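Local structure of alcohol dehydrogenase (Aeropyrum pernix, 1H2B) at residues V161-L166 and L321-K326; V203-V208 and H316-L321. The protein probably catalyses the NAD+-dependent oxidation of alcohols as a zinc-containing member of the medium-chain alcohol dehydrogenases. All coordinates share one frame; numbering follows the deposited sequence.

Contact 1. Residues V161-L166 and L321-K326; sequences VEMAPL and LALQGK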
# COMPACT_ATOMS: atom_id res chain seq x y z
N VAL B 161 7.27 -29.57 -20.00
CA VAL B 161 7.27 -28.77 -21.23
C VAL B 161 6.09 -27.79 -21.25
O VAL B 161 6.23 -26.63 -21.68
CB VAL B 161 7.19 -29.73 -22.45
CG1 VAL B 161 6.88 -28.97 -23.76
CG2 VAL B 161 8.50 -30.51 -22.57
N GLU B 162 4.92 -28.24 -20.77
CA GLU B 162 3.74 -27.41 -20.68
C GLU B 162 3.91 -26.23 -19.72
O GLU B 162 3.21 -25.25 -19.83
CB GLU B 162 2.54 -28.28 -20.27
CG GLU B 162 1.92 -29.00 -21.46
CD GLU B 162 0.60 -29.69 -21.12
OE1 GLU B 162 -0.08 -29.28 -20.13
OE2 GLU B 162 0.25 -30.65 -21.85
N MET B 163 4.87 -26.33 -18.80
CA MET B 163 5.17 -25.24 -17.89
C MET B 163 6.13 -24.22 -18.48
O MET B 163 6.37 -23.20 -17.84
CB MET B 163 5.77 -25.81 -16.60
CG MET B 163 4.70 -26.61 -15.79
SD MET B 163 5.38 -27.18 -14.18
CE MET B 163 5.27 -25.67 -13.17
N ALA B 164 6.73 -24.50 -19.63
CA ALA B 164 7.77 -23.62 -20.14
C ALA B 164 7.33 -22.15 -20.19
O ALA B 164 8.07 -21.26 -19.76
CB ALA B 164 8.29 -24.05 -21.55
N PRO B 165 6.13 -21.88 -20.74
CA PRO B 165 5.74 -20.47 -20.87
C PRO B 165 5.60 -19.74 -19.56
O PRO B 165 5.61 -18.50 -19.63
CB PRO B 165 4.41 -20.55 -21.63
CG PRO B 165 4.63 -21.79 -22.47
CD PRO B 165 5.14 -22.76 -21.42
N LEU B 166 5.51 -20.44 -18.43
CA LEU B 166 5.42 -19.71 -17.14
C LEU B 166 6.69 -18.87 -16.90
O LEU B 166 6.65 -17.86 -16.17
CB LEU B 166 5.23 -20.71 -15.94
CG LEU B 166 3.99 -21.58 -16.12
CD1 LEU B 166 4.01 -22.53 -14.94
CD2 LEU B 166 2.67 -20.74 -16.05
N LEU B 321 0.86 -21.73 -8.26
CA LEU B 321 -0.47 -21.75 -8.85
C LEU B 321 -0.60 -22.83 -9.94
O LEU B 321 -1.61 -23.51 -10.05
CB LEU B 321 -0.76 -20.39 -9.52
CG LEU B 321 -1.28 -19.26 -8.69
CD1 LEU B 321 -1.51 -18.06 -9.62
CD2 LEU B 321 -2.59 -19.65 -7.95
N ALA B 322 0.44 -22.98 -10.76
CA ALA B 322 0.42 -23.98 -11.82
C ALA B 322 0.41 -25.41 -11.24
O ALA B 322 -0.39 -26.26 -11.70
CB ALA B 322 1.60 -23.76 -12.79
N LEU B 323 1.21 -25.62 -10.20
CA LEU B 323 1.28 -26.95 -9.58
C LEU B 323 -0.04 -27.26 -8.88
O LEU B 323 -0.42 -28.45 -8.76
CB LEU B 323 2.47 -27.06 -8.64
CG LEU B 323 3.79 -27.06 -9.42
CD1 LEU B 323 4.96 -27.01 -8.43
CD2 LEU B 323 3.91 -28.26 -10.39
N GLN B 324 -0.74 -26.22 -8.42
CA GLN B 324 -2.09 -26.38 -7.85
C GLN B 324 -3.18 -26.65 -8.87
O GLN B 324 -4.34 -26.92 -8.50
CB GLN B 324 -2.48 -25.13 -7.02
CG GLN B 324 -1.69 -24.98 -5.75
CD GLN B 324 -1.97 -23.68 -5.04
OE1 GLN B 324 -2.57 -22.75 -5.63
NE2 GLN B 324 -1.54 -23.58 -3.82
N GLY B 325 -2.83 -26.52 -10.16
CA GLY B 325 -3.78 -26.70 -11.23
C GLY B 325 -4.67 -25.51 -11.50
O GLY B 325 -5.71 -25.64 -12.15
N LYS B 326 -4.27 -24.32 -11.01
CA LYS B 326 -5.11 -23.12 -11.09
C LYS B 326 -4.81 -22.26 -12.31
O LYS B 326 -5.57 -21.37 -12.66
CB LYS B 326 -5.05 -22.30 -9.82
CG LYS B 326 -5.68 -23.05 -8.65
CD LYS B 326 -5.56 -22.32 -7.37
CE LYS B 326 -5.96 -23.23 -6.19
NZ LYS B 326 -5.97 -22.50 -4.88
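The carbonyl oxygen of A322, whose methyl group packs against L166 and M163, accepts a hydrogen bond from G325 N at 2.9 Å. A second bond of the same length, from K326 N to L321 O, completes a Schellman motif that closes helix 312-323 in the coenzyme-binding half of the enzyme, with G325 at positive phi (80°). On the other side of the contact the chain leaves helix 157-162 through a type I turn from M163 to L166, closed by a 3.0 Å bond from L166 N to M163 O. L166 then begins helix 166-181, which carries the zinc ligand D168.

No hydrogen bond joins the two segments, and apolar side chains do all the touching. A322 points its CB toward the turn, where it meets both M163 and L166. The L166 chain is extended at its second torsion (chi2 176°), which pushes CD1 outward until it lies 3.5 Å from A322 CB, a fit tighter than ordinary carbon packing. M163 approaches the same methyl with its terminal carbon: the chain runs straight to the sulfur and bends there (chi3 79°), setting CE 4.2 Å from A322 CB. The one methyl therefore meets both side chains that come over from the turn.

L323 adds the outer part of the contact. Its side chain crosses that of M163 at about a right angle, touching CE with a single branch while much of the residue remains exposed. M163 itself is buried, and L151 and I155 also pack on it. P165, two residues further along the turn, lies on R354 and V356 of strand 354-358, so the turn bridges that strand and the end of helix 312-323. At the outer edge, M163 CE and L323 CD2 are 4.0 Å apart.

Contact 2. Residues V203-V208 and H316-L321; sequences VQLLKV and HELVTL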
# COMPACT_ATOMS: atom_id res chain seq x y z
N VAL B 203 -5.84 -13.89 -18.59
CA VAL B 203 -7.29 -14.11 -18.38
C VAL B 203 -7.50 -15.03 -17.19
O VAL B 203 -8.31 -14.72 -16.30
CB VAL B 203 -7.98 -14.75 -19.64
CG1 VAL B 203 -9.45 -15.22 -19.30
CG2 VAL B 203 -7.98 -13.77 -20.81
N GLN B 204 -6.77 -16.14 -17.15
CA GLN B 204 -6.88 -17.08 -16.04
C GLN B 204 -6.47 -16.45 -14.72
O GLN B 204 -7.12 -16.62 -13.70
CB GLN B 204 -5.99 -18.31 -16.27
CG GLN B 204 -6.33 -19.07 -17.52
CD GLN B 204 -5.33 -20.17 -17.77
OE1 GLN B 204 -5.23 -21.13 -16.97
NE2 GLN B 204 -4.53 -20.03 -18.83
N LEU B 205 -5.38 -15.71 -14.73
CA LEU B 205 -4.93 -15.11 -13.50
C LEU B 205 -5.87 -14.04 -12.96
O LEU B 205 -5.99 -13.93 -11.76
CB LEU B 205 -3.51 -14.53 -13.70
CG LEU B 205 -2.44 -15.57 -13.98
CD1 LEU B 205 -1.11 -14.87 -14.28
CD2 LEU B 205 -2.25 -16.45 -12.75
N LEU B 206 -6.49 -13.25 -13.83
CA LEU B 206 -7.46 -12.24 -13.40
C LEU B 206 -8.62 -12.95 -12.67
O LEU B 206 -9.13 -12.43 -11.67
CB LEU B 206 -7.94 -11.38 -14.55
CG LEU B 206 -6.91 -10.37 -15.13
CD1 LEU B 206 -7.32 -9.89 -16.52
CD2 LEU B 206 -6.81 -9.20 -14.09
N LYS B 207 -9.01 -14.13 -13.13
CA LYS B 207 -10.08 -14.85 -12.42
C LYS B 207 -9.69 -15.45 -11.07
O LYS B 207 -10.55 -15.60 -10.18
CB LYS B 207 -10.64 -15.96 -13.33
CG LYS B 207 -11.32 -15.45 -14.60
CD LYS B 207 -12.53 -14.55 -14.34
CE LYS B 207 -13.62 -15.30 -13.60
NZ LYS B 207 -14.89 -14.53 -13.60
N VAL B 208 -8.44 -15.88 -10.95
CA VAL B 208 -7.89 -16.48 -9.76
C VAL B 208 -7.54 -15.41 -8.73
O VAL B 208 -7.70 -15.63 -7.51
CB VAL B 208 -6.55 -17.26 -10.14
CG1 VAL B 208 -5.79 -17.65 -8.89
CG2 VAL B 208 -6.90 -18.45 -10.99
N HIS B 316 8.15 -17.94 -8.37
CA HIS B 316 7.85 -19.01 -7.43
C HIS B 316 6.36 -19.09 -7.13
O HIS B 316 5.79 -20.19 -7.11
CB HIS B 316 8.63 -18.76 -6.14
CG HIS B 316 8.60 -19.92 -5.22
ND1 HIS B 316 9.50 -20.97 -5.31
CD2 HIS B 316 7.73 -20.25 -4.24
CE1 HIS B 316 9.19 -21.88 -4.40
NE2 HIS B 316 8.13 -21.46 -3.74
N GLU B 317 5.72 -17.95 -6.86
CA GLU B 317 4.27 -17.94 -6.64
C GLU B 317 3.49 -18.48 -7.84
O GLU B 317 2.52 -19.21 -7.70
CB GLU B 317 3.80 -16.51 -6.35
CG GLU B 317 4.36 -16.04 -5.00
CD GLU B 317 4.13 -14.58 -4.69
OE1 GLU B 317 3.45 -13.88 -5.46
OE2 GLU B 317 4.63 -14.12 -3.65
N LEU B 318 3.88 -18.07 -9.05
CA LEU B 318 3.19 -18.53 -10.22
C LEU B 318 3.35 -20.04 -10.43
O LEU B 318 2.39 -20.71 -10.78
CB LEU B 318 3.67 -17.70 -11.45
CG LEU B 318 3.10 -18.21 -12.76
CD1 LEU B 318 1.58 -18.02 -12.94
CD2 LEU B 318 3.88 -17.51 -13.87
N VAL B 319 4.57 -20.57 -10.23
CA VAL B 319 4.80 -21.98 -10.31
C VAL B 319 3.88 -22.71 -9.30
O VAL B 319 3.32 -23.73 -9.65
CB VAL B 319 6.25 -22.30 -10.07
CG1 VAL B 319 6.46 -23.85 -9.86
CG2 VAL B 319 7.07 -21.85 -11.26
N THR B 320 3.74 -22.15 -8.10
CA THR B 320 2.81 -22.73 -7.12
C THR B 320 1.37 -22.82 -7.67
O THR B 320 0.72 -23.87 -7.61
CB THR B 320 2.85 -21.92 -5.84
OG1 THR B 320 4.13 -22.07 -5.20
CG2 THR B 320 1.76 -22.51 -4.85
N LEU B 321 0.86 -21.73 -8.26
CA LEU B 321 -0.47 -21.75 -8.85
C LEU B 321 -0.60 -22.83 -9.94
O LEU B 321 -1.61 -23.51 -10.05
CB LEU B 321 -0.76 -20.39 -9.52
CG LEU B 321 -1.28 -19.26 -8.69
CD1 LEU B 321 -1.51 -18.06 -9.62
CD2 LEU B 321 -2.59 -19.65 -7.95
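L321 and L205 bury the most surface here, and they meet through single methyl groups: L321 CD1 lies 3.6 Å from L205 CD2. Their side chains cross obliquely, and L321 uses its other branch separately. That branch, CD2, reaches tip to tip toward V208 CG1 at 3.9 Å, so the forked end of L321 is shared between two residues one helical turn apart. V208 holds CG1 anti to its backbone N (chi1 168°), and this is the methyl it presents to the leucine.

L205 CD2 serves a second partner as well, lying 4.1 Å from L318 CD1. L318 approaches at about a right angle to L205; its CA–CB bond does not aim at helix 197-209, but the bend at its second torsion (chi2 68°) brings CD1 within range. The four residues form a small, wholly apolar patch, in which no hydrogen bond passes between the segments.

Helix 197-209 is the first helix of the Rossmann fold, following the glycine-rich turn after strand 189-193, and its residue L206 packs on the parallel sheet at V190, I192 and V214. Helix 312-323 comes after the last strand of that sheet, 303-306. The two local axes run almost perpendicular, at 87°, and stay 12.9 Å apart at their closest, a separation spanned by leucine and valine side chains that meet at their methyl groups. Helix 166-181 supplies further cover, with Y174 and V177 against L205 and L166 against L318. It also grips E317 of helix 312-323, whose OE1 makes a salt bridge with K178 NZ and a hydrogen bond with Y174 OH. P186 of a second subunit packs on L321, bringing the tetramer interface up to the leucine that touches both L205 and V208.

In the fold
Contacts 1 and 2 have their centres 9 Å apart and both use helix 312-323, sharing L321. Along the chain, 161-166 comes first, then 203-208 in the Rossmann core, and finally 316-321 and 321-326 in succession, so contact 2 falls within the span bracketed by contact 1. They also touch directly: L166 O lies 3.6 Å from L318 CD2, and M163 CE packs on V319 CG1. Helix 312-323 thus meets the turn leading into helix 166-181 as well as the first Rossmann helix. Both contacts border a second subunit, so this helix, itself part of the coenzyme-binding domain, packs within its own subunit and also lies within reach of the neighbouring one.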